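Local structure of Glyoxalase/bleomycin resistance protein/dioxygenase (Nostoc punctiforme PCC 73102, 3KOL) at residues 23-28 with 142-147. The protein binds a cobalt(II) ion and is a member of the vicinal oxygen chelate superfamily, probably acting as a glyoxalase or dioxygenase. Sequence-based numbering, arbitrary orientation.
Sequences IALNVQ and DGFMIE. With CO (cobalt (II) ion), chain C.
Leu25 has CG beside its backbone N, anti to the carbonyl carbon (chi1 -53°), and Phe144 has CG anti to its backbone N (chi1 -179°). These torsions turn both CG atoms into the region between the segments, where the leucine methyls meet the phenylalanine ring. The contact joins the two beta-alpha-beta-beta-beta modules of the vicinal oxygen chelate fold. Residues 23-27 end the first strand of one module, and Gln28 follows it; residues 142-144 lead into the last strand of the other, which 145-147 begin. CD2 of Leu25 sits over one face of the Phe144 ring, shifted toward the rim. It lies 4.3 Å from the ring centroid, a CH-pi contact. Its nearest ring atom is CE2 of Phe144, at 4.0 Å. The two side chains cross at about a right angle. Tyr37 of helix 30-40 also packs on Leu25, and Ala97 and Leu100 of strand 96-104 pack on Phe144.

At the other end of the contact, the carboxylate of Asp142 meets the backbone where strand 17-27 gives way to loop. Its OD1 accepts a nearly straight hydrogen bond from the backbone N of Gln28, 3.0 Å long with an N-H...O angle of 171°. The donor approaches on the syn side, somewhat out of the carboxylate plane. OD2 of Asp142 lies 3.2 Å from both CA and CB of Val27. The backbone N of Asp142 is itself held by OD1 of Asp140.

Further along 142-147, at Glu147, lies the cobalt site. Its protein ligands are Glu147, His99 and His22 of the second subunit, so the site spans the dimer interface. Three waters also bind the metal. OE1 of Glu147 binds cobalt at 2.1 Å, while OE2 accepts a hydrogen bond from a metal-bound water, 2.8 Å from its oxygen.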
loop_
_atom_site.group_PDB
_atom_site.type_symbol
_atom_site.label_atom_id
_atom_site.label_comp_id
_atom_site.label_asym_id
_atom_site.label_seq_id
_atom_site.Cartn_x
_atom_site.Cartn_y
_atom_site.Cartn_z
ATOM N N ILE A 23 -1.621 3.403 3.814
ATOM C CA ILE A 23 -0.345 3.006 3.236
ATOM C C ILE A 23 0.468 4.288 3.352
ATOM O O ILE A 23 -0.000 5.364 2.976
ATOM C CB ILE A 23 -0.453 2.584 1.754
ATOM C CG1 ILE A 23 0.948 2.280 1.214
ATOM C CG2 ILE A 23 -1.119 3.667 0.936
ATOM C CD1 ILE A 23 0.955 1.668 -0.157
ATOM N N ALA A 24 1.667 4.185 3.904
ATOM C CA ALA A 24 2.506 5.357 4.088
ATOM C C ALA A 24 3.674 5.371 3.122
ATOM O O ALA A 24 4.284 4.339 2.844
ATOM C CB ALA A 24 3.021 5.406 5.524
ATOM N N LEU A 25 3.965 6.559 2.606
ATOM C CA LEU A 25 5.062 6.754 1.678
ATOM C C LEU A 25 5.958 7.859 2.221
ATOM O O LEU A 25 5.479 8.790 2.867
ATOM C CB LEU A 25 4.545 7.188 0.298
ATOM C CG LEU A 25 3.468 6.382 -0.440
ATOM C CD1 LEU A 25 3.208 7.026 -1.805
ATOM C CD2 LEU A 25 3.913 4.943 -0.621
ATOM N N ASN A 26 7.259 7.736 1.979
ATOM C CA ASN A 26 8.213 8.766 2.379
ATOM C C ASN A 26 8.482 9.543 1.097
ATOM O O ASN A 26 8.774 8.943 0.064
ATOM C CB ASN A 26 9.524 8.159 2.873
ATOM C CG ASN A 26 9.377 7.482 4.208
ATOM O OD1 ASN A 26 8.582 7.913 5.045
ATOM N ND2 ASN A 26 10.147 6.420 4.426
ATOM N N VAL A 27 8.380 10.865 1.158
ATOM C CA VAL A 27 8.600 11.682 -0.028
ATOM C C VAL A 27 9.669 12.747 0.216
ATOM O O VAL A 27 9.679 13.400 1.260
ATOM C CB VAL A 27 7.292 12.362 -0.454
ATOM C CG1 VAL A 27 6.228 11.298 -0.724
ATOM C CG2 VAL A 27 6.811 13.308 0.631
ATOM N N GLN A 28 10.566 12.916 -0.748
ATOM C CA GLN A 28 11.640 13.900 -0.615
ATOM C C GLN A 28 11.118 15.324 -0.806
ATOM O O GLN A 28 11.582 16.254 -0.142
ATOM C CB GLN A 28 12.750 13.604 -1.633
ATOM C CG GLN A 28 14.079 14.287 -1.319
ATOM C CD GLN A 28 14.095 15.760 -1.681
ATOM O OE1 GLN A 28 14.663 16.586 -0.960
ATOM N NE2 GLN A 28 13.493 16.095 -2.816
ATOM N N ASP A 142 8.864 10.391 -6.468
ATOM C CA ASP A 142 9.999 9.711 -5.849
ATOM C C ASP A 142 10.390 8.420 -6.552
ATOM O O ASP A 142 11.381 7.787 -6.190
ATOM C CB ASP A 142 9.695 9.417 -4.378
ATOM C CG ASP A 142 9.631 10.676 -3.539
ATOM O OD1 ASP A 142 10.702 11.258 -3.272
ATOM O OD2 ASP A 142 8.516 11.091 -3.156
ATOM N N GLY A 143 9.611 8.027 -7.550
ATOM C CA GLY A 143 9.924 6.808 -8.271
ATOM C C GLY A 143 9.102 5.612 -7.834
ATOM O O GLY A 143 9.399 4.486 -8.231
ATOM N N PHE A 144 8.079 5.837 -7.014
ATOM C CA PHE A 144 7.218 4.738 -6.572
ATOM C C PHE A 144 6.156 4.525 -7.646
ATOM O O PHE A 144 5.475 5.467 -8.053
ATOM C CB PHE A 144 6.543 5.068 -5.239
ATOM C CG PHE A 144 5.671 3.963 -4.718
ATOM C CD1 PHE A 144 6.217 2.722 -4.414
ATOM C CD2 PHE A 144 4.302 4.152 -4.559
ATOM C CE1 PHE A 144 5.411 1.679 -3.958
ATOM C CE2 PHE A 144 3.484 3.116 -4.103
ATOM C CZ PHE A 144 4.039 1.878 -3.803
HETATM N N MSE A 145 6.001 3.284 -8.097
HETATM C CA MSE A 145 5.050 2.988 -9.160
HETATM C C MSE A 145 3.580 2.963 -8.765
HETATM O O MSE A 145 3.185 2.284 -7.819
HETATM C CB MSE A 145 5.408 1.660 -9.831
HETATM C CG MSE A 145 4.496 1.307 -10.988
HETATM SE SE MSE A 145 4.960 -0.392 -11.773
HETATM C CE MSE A 145 6.177 0.258 -13.134
ATOM N N ILE A 146 2.773 3.703 -9.520
ATOM C CA ILE A 146 1.335 3.779 -9.288
ATOM C C ILE A 146 0.603 3.157 -10.470
ATOM O O ILE A 146 1.024 3.294 -11.616
ATOM C CB ILE A 146 0.858 5.245 -9.152
ATOM C CG1 ILE A 146 1.563 5.915 -7.973
ATOM C CG2 ILE A 146 -0.667 5.290 -8.968
ATOM C CD1 ILE A 146 1.285 5.245 -6.639
ATOM N N GLU A 147 -0.480 2.450 -10.189
ATOM C CA GLU A 147 -1.271 1.846 -11.246
ATOM C C GLU A 147 -2.692 2.356 -11.130
ATOM O O GLU A 147 -3.212 2.508 -10.032
ATOM C CB GLU A 147 -1.283 0.317 -11.117
ATOM C CG GLU A 147 -2.314 -0.389 -12.011
ATOM C CD GLU A 147 -2.393 -1.884 -11.744
ATOM O OE1 GLU A 147 -1.522 -2.392 -11.012
ATOM O OE2 GLU A 147 -3.310 -2.550 -12.281
HETATM CO CO CO C . -1.142 -4.336 -10.234
HETATM O O HOH W 1 -2.655 -5.156 -11.639
HETATM O O HOH W 2 -0.019 -4.881 -11.840
HETATM O O HOH W 3 -0.707 -6.465 -9.839
#